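Local coordinates for protein probable aminotransferase (Pseudomonas aeruginosa, PDB 5YKR) that is a probable aminotransferase of class III, a member of the pyridoxal-phosphate-dependent aminotransferase clan, at residues A[228-234]-A[381-387]. Sequence-based numbering, arbitrary orientation.
Sequences FMTNVGM and RIGARVE
Residues 228-234, an irregular loop after strand 220-225, lie against a β-hairpin, 381-387, whose type II' turn runs from Ile-382 to Arg-385; Ile-382 N to Arg-385 O (2.9 Å) and Arg-385 N to Ile-382 O (3.1 Å) close it. CA atoms stand 8.5 Å apart at Phe-228/Ile-382, 6.5 Å at Gly-233/Glu-387. Phe-228 lays a ring face on Ile-382 CG2 in a CH-pi contact. Thr-230 puts CG2 3.7 Å from Ile-382 CD1, while its OG1 hydrogen-bonds to Glu-226 and His-262. Water 1 donates to Thr-230 O (2.7 Å) and Glu-387 OE1 (2.5 Å) and accepts from Arg-385 NE (2.8 Å); Arg-385 NH1 hydrogen-bonds to Ser-85. Here, in this fold type I architecture, the large domain meets the small domain's three-stranded antiparallel sheet; Asn-231 OD1 has a weak hydrogen bond with O3 of LLP at position 286. Gly-233 CA comes 3.5 Å from Glu-387 OE2, which accepts from Asn-429 N. Met-234, m,t,t, pushes CE between Ile-382 CG1, Arg-385 CG and Glu-387 CB, each at 3.7 Å; water 2 accepts from Met-234 N (3.1 Å) and donates to Glu-387 O (3.0 Å).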
ATOM      1  N   PHE A 228     -11.238  20.069   4.851  1.00 11.00           N
ATOM      2  CA  PHE A 228     -10.994  21.271   4.048  1.00 11.01           C
ATOM      3  C   PHE A 228     -10.462  20.667   2.756  1.00 11.15           C
ATOM      4  O   PHE A 228      -9.491  19.902   2.817  1.00 10.84           O
ATOM      5  CB  PHE A 228      -9.988  22.119   4.846  1.00 12.74           C
ATOM      6  CG  PHE A 228      -9.684  23.477   4.293  1.00 14.22           C
ATOM      7  CD1 PHE A 228      -9.053  23.664   3.085  1.00 19.46           C
ATOM      8  CD2 PHE A 228      -9.925  24.584   5.098  1.00 14.02           C
ATOM      9  CE1 PHE A 228      -8.762  24.942   2.637  1.00 22.32           C
ATOM     10  CE2 PHE A 228      -9.659  25.861   4.669  1.00 15.36           C
ATOM     11  CZ  PHE A 228      -9.063  26.027   3.442  1.00 20.23           C
ATOM     12  N   MET A 229     -11.164  20.851   1.626  1.00 12.24           N
ATOM     13  CA  MET A 229     -10.753  20.106   0.435  1.00 11.72           C
ATOM     14  C   MET A 229      -9.442  20.679  -0.100  1.00 12.43           C
ATOM     15  O   MET A 229      -9.256  21.905  -0.122  1.00 11.97           O
ATOM     16  CB  MET A 229     -11.834  20.109  -0.650  1.00 11.55           C
ATOM     17  CG  MET A 229     -13.170  19.652  -0.146  1.00 12.10           C
ATOM     18  SD  MET A 229     -14.469  19.571  -1.429  1.00 12.67           S
ATOM     19  CE  MET A 229     -13.893  18.218  -2.467  1.00 13.08           C
ATOM     20  N   THR A 230      -8.550  19.816  -0.549  1.00 11.23           N
ATOM     21  CA  THR A 230      -7.226  20.225  -1.022  1.00 11.39           C
ATOM     22  C   THR A 230      -6.835  19.664  -2.354  1.00 11.53           C
ATOM     23  O   THR A 230      -5.747  19.944  -2.842  1.00 13.45           O
ATOM     24  CB  THR A 230      -6.118  19.837  -0.020  1.00 11.08           C
ATOM     25  OG1 THR A 230      -6.006  18.415   0.040  1.00 11.29           O
ATOM     26  CG2 THR A 230      -6.405  20.426   1.368  1.00 12.78           C
ATOM     27  N   ASN A 231      -7.728  18.906  -2.986  1.00 11.91           N
ATOM     28  CA  ASN A 231      -7.384  18.192  -4.207  1.00 12.84           C
ATOM     29  C   ASN A 231      -8.160  18.655  -5.438  1.00 14.80           C
ATOM     30  O   ASN A 231      -8.288  17.913  -6.411  1.00 16.57           O
ATOM     31  CB  ASN A 231      -7.483  16.695  -3.945  1.00 13.36           C
ATOM     32  CG  ASN A 231      -6.410  16.177  -2.995  1.00 13.61           C
ATOM     33  OD1 ASN A 231      -6.695  15.560  -1.892  1.00 18.65           O
ATOM     34  ND2 ASN A 231      -5.207  16.333  -3.427  1.00 15.51           N
ATOM     35  N   VAL A 232      -8.627  19.907  -5.381  1.00 14.09           N
ATOM     36  CA  VAL A 232      -9.238  20.588  -6.535  1.00 14.78           C
ATOM     37  C   VAL A 232      -8.968  22.076  -6.390  1.00 15.37           C
ATOM     38  O   VAL A 232      -9.879  22.919  -6.411  1.00 17.83           O
ATOM     39  CB  VAL A 232     -10.746  20.194  -6.667  1.00 13.89           C
ATOM     40  CG1 VAL A 232     -11.564  20.626  -5.439  1.00 14.79           C
ATOM     41  CG2 VAL A 232     -11.310  20.699  -7.962  1.00 15.51           C
ATOM     42  N   GLY A 233      -7.712  22.405  -6.100  1.00 14.64           N
ATOM     43  CA  GLY A 233      -7.485  23.618  -5.345  1.00 14.94           C
ATOM     44  C   GLY A 233      -8.051  23.453  -3.934  1.00 13.96           C
ATOM     45  O   GLY A 233      -8.455  22.341  -3.529  1.00 14.34           O
ATOM     46  N   MET A 234      -8.119  24.545  -3.201  1.00 14.19           N
ATOM     47  CA  MET A 234      -8.606  24.494  -1.829  1.00 12.58           C
ATOM     48  C   MET A 234     -10.027  24.968  -1.686  1.00 12.74           C
ATOM     49  O   MET A 234     -10.360  26.029  -2.153  1.00 14.44           O
ATOM     50  CB  MET A 234      -7.711  25.332  -0.932  1.00 13.88           C
ATOM     51  CG  MET A 234      -6.378  24.688  -0.704  1.00 14.43           C
ATOM     52  SD  MET A 234      -5.281  25.770   0.285  1.00 14.38           S
ATOM     53  CE  MET A 234      -3.947  24.636   0.411  1.00 15.65           C
ATOM     54  N   ARG A 381      -4.576  29.677   2.330  1.00 15.10           N
ATOM     55  CA  ARG A 381      -3.576  28.977   3.157  1.00 13.83           C
ATOM     56  C   ARG A 381      -4.286  28.178   4.250  1.00 14.94           C
ATOM     57  O   ARG A 381      -5.249  28.642   4.884  1.00 15.76           O
ATOM     58  CB  ARG A 381      -2.592  29.975   3.779  1.00 13.88           C
ATOM     59  CG  ARG A 381      -1.568  29.308   4.706  1.00 14.26           C
ATOM     60  CD  ARG A 381      -0.484  30.252   5.149  1.00 14.93           C
ATOM     61  NE  ARG A 381      -0.988  31.229   6.108  1.00 15.67           N
ATOM     62  CZ  ARG A 381      -1.034  31.052   7.418  1.00 15.10           C
ATOM     63  NH1 ARG A 381      -0.619  29.898   7.981  1.00 16.59           N
ATOM     64  NH2 ARG A 381      -1.483  32.045   8.189  1.00 19.03           N
ATOM     65  N   ILE A 382      -3.815  26.946   4.453  1.00 14.29           N
ATOM     66  CA  ILE A 382      -4.168  26.136   5.611  1.00 14.55           C
ATOM     67  C   ILE A 382      -2.863  25.737   6.280  1.00 14.26           C
ATOM     68  O   ILE A 382      -2.160  24.816   5.844  1.00 13.83           O
ATOM     69  CB  ILE A 382      -5.056  24.913   5.290  1.00 15.81           C
ATOM     70  CG1 ILE A 382      -4.644  24.177   4.058  1.00 15.43           C
ATOM     71  CG2 ILE A 382      -6.467  25.384   5.193  1.00 20.26           C
ATOM     72  CD1 ILE A 382      -5.257  22.788   4.043  1.00 19.98           C
ATOM     73  N   GLY A 383      -2.505  26.506   7.313  1.00 13.57           N
ATOM     74  CA  GLY A 383      -1.268  26.238   8.016  1.00 13.86           C
ATOM     75  C   GLY A 383      -0.041  26.378   7.132  1.00 13.84           C
ATOM     76  O   GLY A 383       0.248  27.465   6.647  1.00 15.59           O
ATOM     77  N   ALA A 384       0.665  25.272   6.923  1.00 13.07           N
ATOM     78  CA  ALA A 384       1.882  25.216   6.134  1.00 12.92           C
ATOM     79  C   ALA A 384       1.674  25.130   4.630  1.00 11.86           C
ATOM     80  O   ALA A 384       2.665  25.144   3.871  1.00 12.75           O
ATOM     81  CB  ALA A 384       2.723  24.044   6.582  1.00 13.86           C
ATOM     82  N   ARG A 385       0.411  25.004   4.169  1.00 12.73           N
ATOM     83  CA  ARG A 385       0.125  24.685   2.780  1.00 11.91           C
ATOM     84  C   ARG A 385      -0.630  25.852   2.130  1.00 11.88           C
ATOM     85  O   ARG A 385      -1.619  26.314   2.694  1.00 13.82           O
ATOM     86  CB  ARG A 385      -0.729  23.388   2.750  1.00 11.34           C
ATOM     87  CG  ARG A 385      -0.969  22.770   1.400  1.00 11.01           C
ATOM     88  CD  ARG A 385      -1.921  21.592   1.525  1.00 11.87           C
ATOM     89  NE  ARG A 385      -1.983  20.909   0.238  1.00 14.01           N
ATOM     90  CZ  ARG A 385      -1.137  19.920  -0.153  1.00 13.62           C
ATOM     91  NH1 ARG A 385      -0.201  19.447   0.658  1.00 15.66           N
ATOM     92  NH2 ARG A 385      -1.192  19.487  -1.388  1.00 17.17           N
ATOM     93  N   VAL A 386      -0.131  26.328   0.975  1.00 11.59           N
ATOM     94  CA  VAL A 386      -0.675  27.528   0.310  1.00 12.12           C
ATOM     95  C   VAL A 386      -1.017  27.182  -1.147  1.00 12.63           C
ATOM     96  O   VAL A 386      -0.181  26.596  -1.847  1.00 14.21           O
ATOM     97  CB  VAL A 386       0.400  28.649   0.295  1.00 13.29           C
ATOM     98  CG1 VAL A 386      -0.071  29.912  -0.425  1.00 14.74           C
ATOM     99  CG2 VAL A 386       0.811  28.988   1.738  1.00 13.90           C
ATOM    100  N   GLU A 387      -2.225  27.555  -1.605  1.00 13.02           N
ATOM    101  CA  GLU A 387      -2.585  27.249  -3.005  1.00 13.32           C
ATOM    102  C   GLU A 387      -3.442  28.353  -3.578  1.00 13.55           C
ATOM    103  O   GLU A 387      -4.362  28.827  -2.919  1.00 13.75           O
ATOM    104  CB  GLU A 387      -3.326  25.903  -3.059  1.00 13.48           C
ATOM    105  CG  GLU A 387      -3.735  25.449  -4.456  1.00 14.28           C
ATOM    106  CD  GLU A 387      -3.858  23.938  -4.608  1.00 17.30           C
ATOM    107  OE1 GLU A 387      -3.880  23.235  -3.555  1.00 21.26           O
ATOM    108  OE2 GLU A 387      -3.991  23.462  -5.781  1.00 17.70           O
TER
HETATM  109  O   HOH W   1      -3.468  21.163  -2.153  1.00 17.78           O
HETATM  110  O   HOH W   2      -6.823  27.278  -3.650  1.00 15.64           O